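Local coordinates for protein CcbJ (Streptomyces caelestis, PDB 4HGZ) that probably transfers a methyl group from S-adenosyl-L-methionine to a nitrogen atom of its substrate, at residues V167-N172 with Y265-Y270; T139-L144 with R229-A234; L55-L60 with Y130-A135. All coordinates share one frame; numbering follows the deposited sequence.

Interaction 1. Residues V167-N172 with Y265-Y270; sequences VVQCLN and YHVSVY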
loop_
_atom_site.group_PDB
_atom_site.type_symbol
_atom_site.label_atom_id
_atom_site.label_comp_id
_atom_site.label_asym_id
_atom_site.label_seq_id
_atom_site.Cartn_x
_atom_site.Cartn_y
_atom_site.Cartn_z
ATOM N N VAL C 167 -33.048 -14.463 4.897
ATOM C CA VAL C 167 -31.707 -14.370 5.450
ATOM C C VAL C 167 -30.682 -14.537 4.351
ATOM O O VAL C 167 -30.722 -15.518 3.620
ATOM C CB VAL C 167 -31.464 -15.493 6.482
ATOM C CG1 VAL C 167 -30.050 -15.402 7.042
ATOM C CG2 VAL C 167 -32.491 -15.426 7.597
ATOM N N VAL C 168 -29.762 -13.586 4.238
ATOM C CA VAL C 168 -28.684 -13.667 3.260
ATOM C C VAL C 168 -27.350 -13.498 3.963
ATOM O O VAL C 168 -27.259 -12.841 4.994
ATOM C CB VAL C 168 -28.764 -12.546 2.180
ATOM C CG1 VAL C 168 -30.126 -12.511 1.532
ATOM C CG2 VAL C 168 -28.470 -11.216 2.790
ATOM N N GLN C 169 -26.316 -14.085 3.388
ATOM C CA GLN C 169 -24.978 -13.897 3.850
ATOM C C GLN C 169 -24.164 -13.478 2.655
ATOM O O GLN C 169 -24.047 -14.231 1.688
ATOM C CB GLN C 169 -24.439 -15.210 4.398
ATOM C CG GLN C 169 -22.937 -15.218 4.642
ATOM C CD GLN C 169 -22.455 -16.577 5.059
ATOM O OE1 GLN C 169 -22.658 -17.574 4.352
ATOM N NE2 GLN C 169 -21.830 -16.638 6.230
ATOM N N CYS C 170 -23.594 -12.282 2.723
ATOM C CA CYS C 170 -22.911 -11.682 1.580
ATOM C C CYS C 170 -21.589 -11.052 1.975
ATOM O O CYS C 170 -21.443 -10.558 3.083
ATOM C CB CYS C 170 -23.776 -10.574 0.982
ATOM S SG CYS C 170 -25.441 -11.023 0.620
ATOM N N LEU C 171 -20.640 -11.036 1.047
ATOM C CA LEU C 171 -19.394 -10.319 1.266
ATOM C C LEU C 171 -19.688 -8.852 1.545
ATOM O O LEU C 171 -20.610 -8.270 0.980
ATOM C CB LEU C 171 -18.468 -10.466 0.059
ATOM C CG LEU C 171 -18.889 -9.773 -1.233
ATOM C CD1 LEU C 171 -18.303 -8.378 -1.273
ATOM C CD2 LEU C 171 -18.412 -10.578 -2.431
ATOM N N ASN C 172 -18.907 -8.268 2.443
ATOM C CA ASN C 172 -19.080 -6.884 2.865
ATOM C C ASN C 172 -17.920 -6.078 2.288
ATOM O O ASN C 172 -16.793 -6.170 2.764
ATOM C CB ASN C 172 -19.067 -6.843 4.393
ATOM C CG ASN C 172 -19.060 -5.428 4.958
ATOM O OD1 ASN C 172 -19.905 -4.598 4.615
ATOM N ND2 ASN C 172 -18.116 -5.161 5.869
ATOM N N TYR C 265 -17.749 -10.368 6.041
ATOM C CA TYR C 265 -19.095 -10.718 5.584
ATOM C C TYR C 265 -20.150 -10.091 6.459
ATOM O O TYR C 265 -19.852 -9.542 7.514
ATOM C CB TYR C 265 -19.288 -12.242 5.585
ATOM C CG TYR C 265 -18.581 -12.896 4.441
ATOM C CD1 TYR C 265 -19.245 -13.147 3.241
ATOM C CD2 TYR C 265 -17.235 -13.236 4.534
ATOM C CE1 TYR C 265 -18.593 -13.738 2.172
ATOM C CE2 TYR C 265 -16.570 -13.822 3.459
ATOM C CZ TYR C 265 -17.259 -14.067 2.286
ATOM O OH TYR C 265 -16.617 -14.647 1.223
ATOM N N HIS C 266 -21.396 -10.178 6.021
ATOM C CA HIS C 266 -22.487 -9.964 6.942
ATOM C C HIS C 266 -23.578 -11.001 6.736
ATOM O O HIS C 266 -23.667 -11.634 5.690
ATOM C CB HIS C 266 -23.046 -8.556 6.844
ATOM C CG HIS C 266 -23.689 -8.248 5.529
ATOM N ND1 HIS C 266 -25.031 -8.453 5.293
ATOM C CD2 HIS C 266 -23.182 -7.713 4.393
ATOM C CE1 HIS C 266 -25.318 -8.081 4.058
ATOM N NE2 HIS C 266 -24.215 -7.623 3.493
ATOM N N VAL C 267 -24.369 -11.191 7.779
ATOM C CA VAL C 267 -25.550 -12.006 7.722
ATOM C C VAL C 267 -26.686 -11.056 8.047
ATOM O O VAL C 267 -26.676 -10.392 9.080
ATOM C CB VAL C 267 -25.486 -13.120 8.759
ATOM C CG1 VAL C 267 -26.830 -13.797 8.896
ATOM C CG2 VAL C 267 -24.413 -14.113 8.393
ATOM N N SER C 268 -27.651 -10.969 7.150
ATOM C CA SER C 268 -28.737 -10.026 7.308
ATOM C C SER C 268 -30.059 -10.768 7.356
ATOM O O SER C 268 -30.267 -11.743 6.628
ATOM C CB SER C 268 -28.738 -9.018 6.156
ATOM O OG SER C 268 -27.474 -8.389 6.037
ATOM N N VAL C 269 -30.945 -10.298 8.223
ATOM C CA VAL C 269 -32.249 -10.899 8.396
ATOM C C VAL C 269 -33.329 -9.860 8.113
ATOM O O VAL C 269 -33.353 -8.786 8.741
ATOM C CB VAL C 269 -32.433 -11.399 9.832
ATOM C CG1 VAL C 269 -33.741 -12.161 9.964
ATOM C CG2 VAL C 269 -31.269 -12.251 10.238
ATOM N N TYR C 270 -34.225 -10.191 7.182
ATOM C CA TYR C 270 -35.284 -9.283 6.743
ATOM C C TYR C 270 -36.669 -9.865 7.017
ATOM O O TYR C 270 -36.852 -11.093 7.015
ATOM C CB TYR C 270 -35.158 -9.024 5.241
ATOM C CG TYR C 270 -33.869 -8.365 4.820
ATOM C CD1 TYR C 270 -33.743 -6.982 4.811
ATOM C CD2 TYR C 270 -32.778 -9.123 4.427
ATOM C CE1 TYR C 270 -32.569 -6.378 4.414
ATOM C CE2 TYR C 270 -31.604 -8.527 4.036
ATOM C CZ TYR C 270 -31.500 -7.155 4.033
ATOM O OH TYR C 270 -30.322 -6.552 3.646
#
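Val167-Leu171 and Tyr265-Tyr270 belong to the fifth and seventh strands of the class I methyltransferase sheet, whose order 3-2-1-4-5-7-6 places the reversed seventh strand between the fifth and sixth. The short axes run 4.7 Å apart with their directions at 158°, the evidence for antiparallel pairing. Two hydrogen-bonded pairs hold the strands: Val168 with Ser268, where Ser268 N reaches Val168 O at 2.9 Å, and Cys170 with His266, where His266 N reaches Cys170 O at 3.0 Å. Each pair also bonds in the reverse sense.

Alternation separates the side chains. On the face bearing Val167, Gln169, Val267 and Val269, Val167 and Val267 meet at an oblique angle, CG1 to CG1, at 4.0 Å. Helix 50-61 closes over these valines through Phe56. Gln169 sends its extended chain from the same face, and its OE1 accepts a hydrogen bond from Phe137 N. The other face carries Val168, Cys170, His266 and Ser268. With CG between its backbone N and carbonyl carbon (chi1 65°), His266 leans its ring across toward Cys170, NE2 3.9 Å from Cys170 CB, and ND1 gives a weak bond to Ser268 OG; Leu236 of helix 233-242 packs there too. Val168 CG2 comes to the ring edge of Tyr270, whose OH is bonded to Asp237. At the far end Tyr265 leans its ring against the partner backbone, and Leu171 CB lies 3.9 Å from Tyr265 CE1.

Interaction 2. Residues T139-L144 with R229-A234; sequences TLFCLL and RYAYPA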
loop_
_atom_site.group_PDB
_atom_site.type_symbol
_atom_site.label_atom_id
_atom_site.label_comp_id
_atom_site.label_asym_id
_atom_site.label_seq_id
_atom_site.Cartn_x
_atom_site.Cartn_y
_atom_site.Cartn_z
ATOM N N THR C 139 -24.747 -16.350 -2.465
ATOM C CA THR C 139 -25.668 -16.858 -3.471
ATOM C C THR C 139 -26.445 -15.710 -4.123
ATOM O O THR C 139 -26.568 -15.634 -5.346
ATOM C CB THR C 139 -26.616 -17.914 -2.906
ATOM O OG1 THR C 139 -25.900 -19.141 -2.760
ATOM C CG2 THR C 139 -27.777 -18.161 -3.868
ATOM N N LEU C 140 -26.952 -14.799 -3.307
ATOM C CA LEU C 140 -27.695 -13.679 -3.851
ATOM C C LEU C 140 -26.857 -12.925 -4.858
ATOM O O LEU C 140 -27.388 -12.416 -5.839
ATOM C CB LEU C 140 -28.121 -12.727 -2.736
ATOM C CG LEU C 140 -28.831 -11.465 -3.213
ATOM C CD1 LEU C 140 -30.154 -11.826 -3.830
ATOM C CD2 LEU C 140 -29.015 -10.503 -2.036
ATOM N N PHE C 141 -25.550 -12.829 -4.612
ATOM C CA PHE C 141 -24.684 -12.015 -5.479
ATOM C C PHE C 141 -24.277 -12.758 -6.743
ATOM O O PHE C 141 -23.441 -12.281 -7.509
ATOM C CB PHE C 141 -23.441 -11.523 -4.732
ATOM C CG PHE C 141 -23.731 -10.494 -3.665
ATOM C CD1 PHE C 141 -24.960 -9.853 -3.602
ATOM C CD2 PHE C 141 -22.759 -10.144 -2.738
ATOM C CE1 PHE C 141 -25.219 -8.891 -2.615
ATOM C CE2 PHE C 141 -23.011 -9.181 -1.748
ATOM C CZ PHE C 141 -24.237 -8.554 -1.689
ATOM N N CYS C 142 -24.853 -13.936 -6.948
ATOM C CA CYS C 142 -24.623 -14.716 -8.170
ATOM C C CYS C 142 -25.488 -14.187 -9.301
ATOM O O CYS C 142 -25.198 -14.409 -10.469
ATOM C CB CYS C 142 -24.938 -16.199 -7.934
ATOM S SG CYS C 142 -23.654 -17.040 -6.957
ATOM N N LEU C 143 -26.560 -13.491 -8.938
ATOM C CA LEU C 143 -27.399 -12.811 -9.903
ATOM C C LEU C 143 -26.671 -11.545 -10.349
ATOM O O LEU C 143 -26.348 -10.681 -9.535
ATOM C CB LEU C 143 -28.738 -12.488 -9.258
ATOM C CG LEU C 143 -29.456 -13.766 -8.808
ATOM C CD1 LEU C 143 -30.660 -13.478 -7.935
ATOM C CD2 LEU C 143 -29.856 -14.565 -10.027
ATOM N N LEU C 144 -26.399 -11.435 -11.642
ATOM C CA LEU C 144 -25.452 -10.430 -12.110
ATOM C C LEU C 144 -26.028 -9.036 -12.355
ATOM O O LEU C 144 -25.636 -8.356 -13.285
ATOM C CB LEU C 144 -24.686 -10.936 -13.331
ATOM C CG LEU C 144 -23.923 -12.230 -13.041
ATOM C CD1 LEU C 144 -23.046 -12.655 -14.221
ATOM C CD2 LEU C 144 -23.083 -12.042 -11.788
ATOM N N ARG C 229 -22.036 -10.052 -8.529
ATOM C CA ARG C 229 -22.276 -8.626 -8.426
ATOM C C ARG C 229 -22.631 -8.375 -6.989
ATOM O O ARG C 229 -23.649 -8.878 -6.516
ATOM C CB ARG C 229 -23.418 -8.097 -9.319
ATOM C CG ARG C 229 -23.305 -6.577 -9.402
ATOM C CD ARG C 229 -24.611 -5.811 -9.437
ATOM N NE ARG C 229 -25.310 -5.714 -8.159
ATOM C CZ ARG C 229 -25.657 -4.569 -7.577
ATOM N NH1 ARG C 229 -25.347 -3.403 -8.133
ATOM N NH2 ARG C 229 -26.320 -4.590 -6.432
ATOM N N TYR C 230 -21.804 -7.603 -6.287
ATOM C CA TYR C 230 -22.066 -7.382 -4.865
ATOM C C TYR C 230 -22.854 -6.104 -4.640
ATOM O O TYR C 230 -22.966 -5.262 -5.530
ATOM C CB TYR C 230 -20.767 -7.360 -4.057
ATOM C CG TYR C 230 -19.762 -6.340 -4.524
ATOM C CD1 TYR C 230 -19.861 -5.011 -4.140
ATOM C CD2 TYR C 230 -18.712 -6.704 -5.348
ATOM C CE1 TYR C 230 -18.942 -4.071 -4.571
ATOM C CE2 TYR C 230 -17.786 -5.767 -5.787
ATOM C CZ TYR C 230 -17.912 -4.456 -5.394
ATOM O OH TYR C 230 -16.994 -3.535 -5.816
ATOM N N ALA C 231 -23.418 -5.970 -3.448
ATOM C CA ALA C 231 -24.075 -4.731 -3.075
ATOM C C ALA C 231 -23.482 -4.233 -1.770
ATOM O O ALA C 231 -23.028 -5.020 -0.936
ATOM C CB ALA C 231 -25.544 -4.949 -2.913
ATOM N N TYR C 232 -23.482 -2.924 -1.584
ATOM C CA TYR C 232 -23.117 -2.390 -0.303
ATOM C C TYR C 232 -24.321 -2.504 0.617
ATOM O O TYR C 232 -25.461 -2.433 0.160
ATOM C CB TYR C 232 -22.701 -0.949 -0.450
ATOM C CG TYR C 232 -21.333 -0.768 -1.047
ATOM C CD1 TYR C 232 -20.204 -0.695 -0.236
ATOM C CD2 TYR C 232 -21.166 -0.642 -2.412
ATOM C CE1 TYR C 232 -18.958 -0.508 -0.773
ATOM C CE2 TYR C 232 -19.924 -0.448 -2.956
ATOM C CZ TYR C 232 -18.831 -0.379 -2.133
ATOM O OH TYR C 232 -17.602 -0.193 -2.676
ATOM N N PRO C 233 -24.075 -2.696 1.918
ATOM C CA PRO C 233 -25.142 -2.823 2.912
ATOM C C PRO C 233 -26.282 -1.810 2.740
ATOM O O PRO C 233 -27.450 -2.193 2.754
ATOM C CB PRO C 233 -24.400 -2.580 4.226
ATOM C CG PRO C 233 -23.068 -3.217 3.973
ATOM C CD PRO C 233 -22.741 -2.892 2.521
ATOM N N ALA C 234 -25.962 -0.532 2.579
ATOM C CA ALA C 234 -27.019 0.473 2.476
ATOM C C ALA C 234 -27.794 0.359 1.166
ATOM O O ALA C 234 -29.002 0.593 1.137
ATOM C CB ALA C 234 -26.465 1.889 2.668
#
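Arg229 N donates to Phe141 O at 2.8 Å with an N-H...O angle of 152°, the donor lying in the carbonyl plane. This bond fastens the end of strand 221-229, the last strand of the four-stranded antiparallel sheet, to the loop that follows the fourth strand of the methyltransferase sheet, where residues 140-142 form a short 3-10 segment. From that segment the Phe141 side chain extends toward the opposing backbone; its CG lies anti to the carbonyl carbon (chi1 -69°), which carries the ring to residues 230 and 231. Tyr230 CA sits over the ring centre, 3.6 Å from the Phe141 centroid and 13° off the normal, which makes it a CH-pi contact. Ala231 N lies over the same face. Around the ring, Phe141 CD2 touches Tyr230 CB at 3.7 Å, and Phe141 CE1 touches Ala231 CB at 4.0 Å. Leu144 adds a looser approach, its CD2 standing 4.0 Å from Arg229 N.

Arg229 NH2 forms a salt bridge with Glu235, whose other carboxylate oxygen accepts from the N of Tyr232, the N-cap residue of helix 233-242. Arg229 O is bonded by Gln149 of helix 146-159, and the Tyr232 ring stacks on Tyr232 of a neighbouring subunit. Across the two segments, the contact rests on one backbone hydrogen bond and on packing over a single ring face; Glu235 probably offsets much of the arginine charge.

Interaction 3. Residues L55-L60 with Y130-A135; sequences LFVAAL and YSVVFA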
loop_
_atom_site.group_PDB
_atom_site.type_symbol
_atom_site.label_atom_id
_atom_site.label_comp_id
_atom_site.label_asym_id
_atom_site.label_seq_id
_atom_site.Cartn_x
_atom_site.Cartn_y
_atom_site.Cartn_z
ATOM N N LEU C 55 -27.917 -23.884 12.697
ATOM C CA LEU C 55 -28.448 -23.475 13.982
ATOM C C LEU C 55 -29.148 -22.128 13.804
ATOM O O LEU C 55 -30.309 -21.955 14.190
ATOM C CB LEU C 55 -27.323 -23.407 15.022
ATOM C CG LEU C 55 -26.737 -24.761 15.482
ATOM C CD1 LEU C 55 -25.306 -24.643 16.057
ATOM C CD2 LEU C 55 -27.656 -25.456 16.491
ATOM N N PHE C 56 -28.450 -21.188 13.175
ATOM C CA PHE C 56 -29.009 -19.865 12.939
ATOM C C PHE C 56 -30.376 -19.934 12.277
ATOM O O PHE C 56 -31.345 -19.391 12.799
ATOM C CB PHE C 56 -28.068 -19.019 12.088
ATOM C CG PHE C 56 -28.468 -17.578 12.009
ATOM C CD1 PHE C 56 -27.971 -16.661 12.909
ATOM C CD2 PHE C 56 -29.341 -17.142 11.032
ATOM C CE1 PHE C 56 -28.345 -15.337 12.840
ATOM C CE2 PHE C 56 -29.720 -15.815 10.957
ATOM C CZ PHE C 56 -29.226 -14.915 11.864
ATOM N N VAL C 57 -30.457 -20.596 11.126
ATOM C CA VAL C 57 -31.731 -20.720 10.419
ATOM C C VAL C 57 -32.783 -21.457 11.260
ATOM O O VAL C 57 -33.905 -20.970 11.424
ATOM C CB VAL C 57 -31.556 -21.378 9.037
ATOM C CG1 VAL C 57 -32.896 -21.741 8.453
ATOM C CG2 VAL C 57 -30.820 -20.437 8.102
ATOM N N ALA C 58 -32.410 -22.611 11.815
ATOM C CA ALA C 58 -33.296 -23.365 12.718
ATOM C C ALA C 58 -33.953 -22.479 13.774
ATOM O O ALA C 58 -35.166 -22.543 13.972
ATOM C CB ALA C 58 -32.540 -24.495 13.392
ATOM N N ALA C 59 -33.154 -21.659 14.454
ATOM C CA ALA C 59 -33.685 -20.773 15.495
ATOM C C ALA C 59 -34.794 -19.872 14.963
ATOM O O ALA C 59 -35.665 -19.441 15.716
ATOM C CB ALA C 59 -32.564 -19.935 16.132
ATOM N N LEU C 60 -34.755 -19.595 13.662
ATOM C CA LEU C 60 -35.770 -18.770 13.016
ATOM C C LEU C 60 -36.871 -19.606 12.365
ATOM O O LEU C 60 -37.865 -19.061 11.893
ATOM C CB LEU C 60 -35.127 -17.900 11.942
ATOM C CG LEU C 60 -34.230 -16.753 12.405
ATOM C CD1 LEU C 60 -33.442 -16.199 11.226
ATOM C CD2 LEU C 60 -35.050 -15.651 13.067
ATOM N N TYR C 130 -42.995 -20.625 3.349
ATOM C CA TYR C 130 -41.870 -21.039 4.169
ATOM C C TYR C 130 -41.692 -20.113 5.359
ATOM O O TYR C 130 -42.180 -18.977 5.361
ATOM C CB TYR C 130 -40.596 -21.047 3.333
ATOM C CG TYR C 130 -40.601 -22.065 2.227
ATOM C CD1 TYR C 130 -40.012 -23.310 2.407
ATOM C CD2 TYR C 130 -41.194 -21.788 1.001
ATOM C CE1 TYR C 130 -40.012 -24.258 1.397
ATOM C CE2 TYR C 130 -41.198 -22.732 -0.020
ATOM C CZ TYR C 130 -40.607 -23.966 0.188
ATOM O OH TYR C 130 -40.608 -24.915 -0.805
ATOM N N SER C 131 -40.980 -20.605 6.366
ATOM C CA SER C 131 -40.762 -19.863 7.601
ATOM C C SER C 131 -39.502 -19.046 7.441
ATOM O O SER C 131 -39.356 -17.981 8.031
ATOM C CB SER C 131 -40.603 -20.827 8.773
ATOM O OG SER C 131 -39.446 -21.630 8.599
ATOM N N VAL C 132 -38.597 -19.555 6.618
ATOM C CA VAL C 132 -37.335 -18.891 6.362
ATOM C C VAL C 132 -36.892 -19.178 4.936
ATOM O O VAL C 132 -36.899 -20.329 4.492
ATOM C CB VAL C 132 -36.248 -19.415 7.300
ATOM C CG1 VAL C 132 -34.948 -18.650 7.094
ATOM C CG2 VAL C 132 -36.709 -19.331 8.731
ATOM N N VAL C 133 -36.514 -18.133 4.209
ATOM C CA VAL C 133 -35.874 -18.328 2.914
ATOM C C VAL C 133 -34.471 -17.796 3.077
ATOM O O VAL C 133 -34.290 -16.684 3.586
ATOM C CB VAL C 133 -36.577 -17.545 1.801
ATOM C CG1 VAL C 133 -35.859 -17.747 0.507
ATOM C CG2 VAL C 133 -38.046 -17.971 1.679
ATOM N N PHE C 134 -33.468 -18.574 2.690
ATOM C CA PHE C 134 -32.108 -18.086 2.872
ATOM C C PHE C 134 -31.178 -18.375 1.727
ATOM O O PHE C 134 -31.402 -19.283 0.918
ATOM C CB PHE C 134 -31.487 -18.569 4.187
ATOM C CG PHE C 134 -31.156 -20.032 4.215
ATOM C CD1 PHE C 134 -29.856 -20.467 3.990
ATOM C CD2 PHE C 134 -32.134 -20.974 4.505
ATOM C CE1 PHE C 134 -29.539 -21.823 4.029
ATOM C CE2 PHE C 134 -31.825 -22.335 4.554
ATOM C CZ PHE C 134 -30.529 -22.758 4.312
ATOM N N ALA C 135 -30.107 -17.592 1.702
ATOM C CA ALA C 135 -29.127 -17.654 0.655
ATOM C C ALA C 135 -27.748 -17.437 1.271
ATOM O O ALA C 135 -27.370 -16.322 1.585
ATOM C CB ALA C 135 -29.431 -16.595 -0.376
#
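Val57 and Phe134 meet because their first torsions turn them together: Val57 holds CG1 anti to its backbone N (chi1 169°) with CG2 beside that N, while Phe134 places CG between its N and carbonyl carbon (chi1 71°), bringing the ring round toward the helix. Val57 CG2 then stands over one ring face, offset toward the rim, at 4.0 Å from the Phe134 centroid, a CH-pi contact in which the two side chains cross at about a right angle. The second methyl, Val57 CG1, touches Val132 CG1, also at 4.0 Å, and one valine thus bridges two alternate residues of the strand.

The setting is the helix-on-sheet layer of the methyltransferase fold. Helix 50-61, which precedes the first strand, lies on the central sheet against its fourth strand, with the short axes 9.3 Å apart and their directions at 160°. That separation fits an interface made of side chains, and no hydrogen bond joins the two segments. Leu60 continues the packing one turn further on: its CB is 3.9 Å from Val132 CG2, and the same methyl also approaches Leu60 O. Leu60 additionally rests on Val167 of strand 164-171, and Phe134 packs on Glu68 and Val76. The helix turn also carries Ala58 and Ala59, which belong to a lithium ion site, and Ser131 OG makes weak bonds to Ala61 O and Pro65 O.

Interactions 1 and 3 share one sheet: Val167 N lies 2.9 Å from Val133 O and Val167 O 2.9 Å from Ala135 N, so strands 130-135 and 164-171 pair directly. Phe56 of helix 50-61 joins them, its CZ 3.7 Å from Val269 CG2. Interaction 2 sits against the other face of that sheet, where Leu171 CD1 meets Tyr230 CB at 3.9 Å and Phe141 packs on Cys170. The centres of interactions 2 and 3 are about 20 Å apart. All three approach the S-adenosyl-L-homocysteine site, not occupied in this chain: between side chains, Gln169 is about 5 Å from Arg75, Leu143 about 6 Å from Asn119 and Phe134 about 7 Å from Arg75.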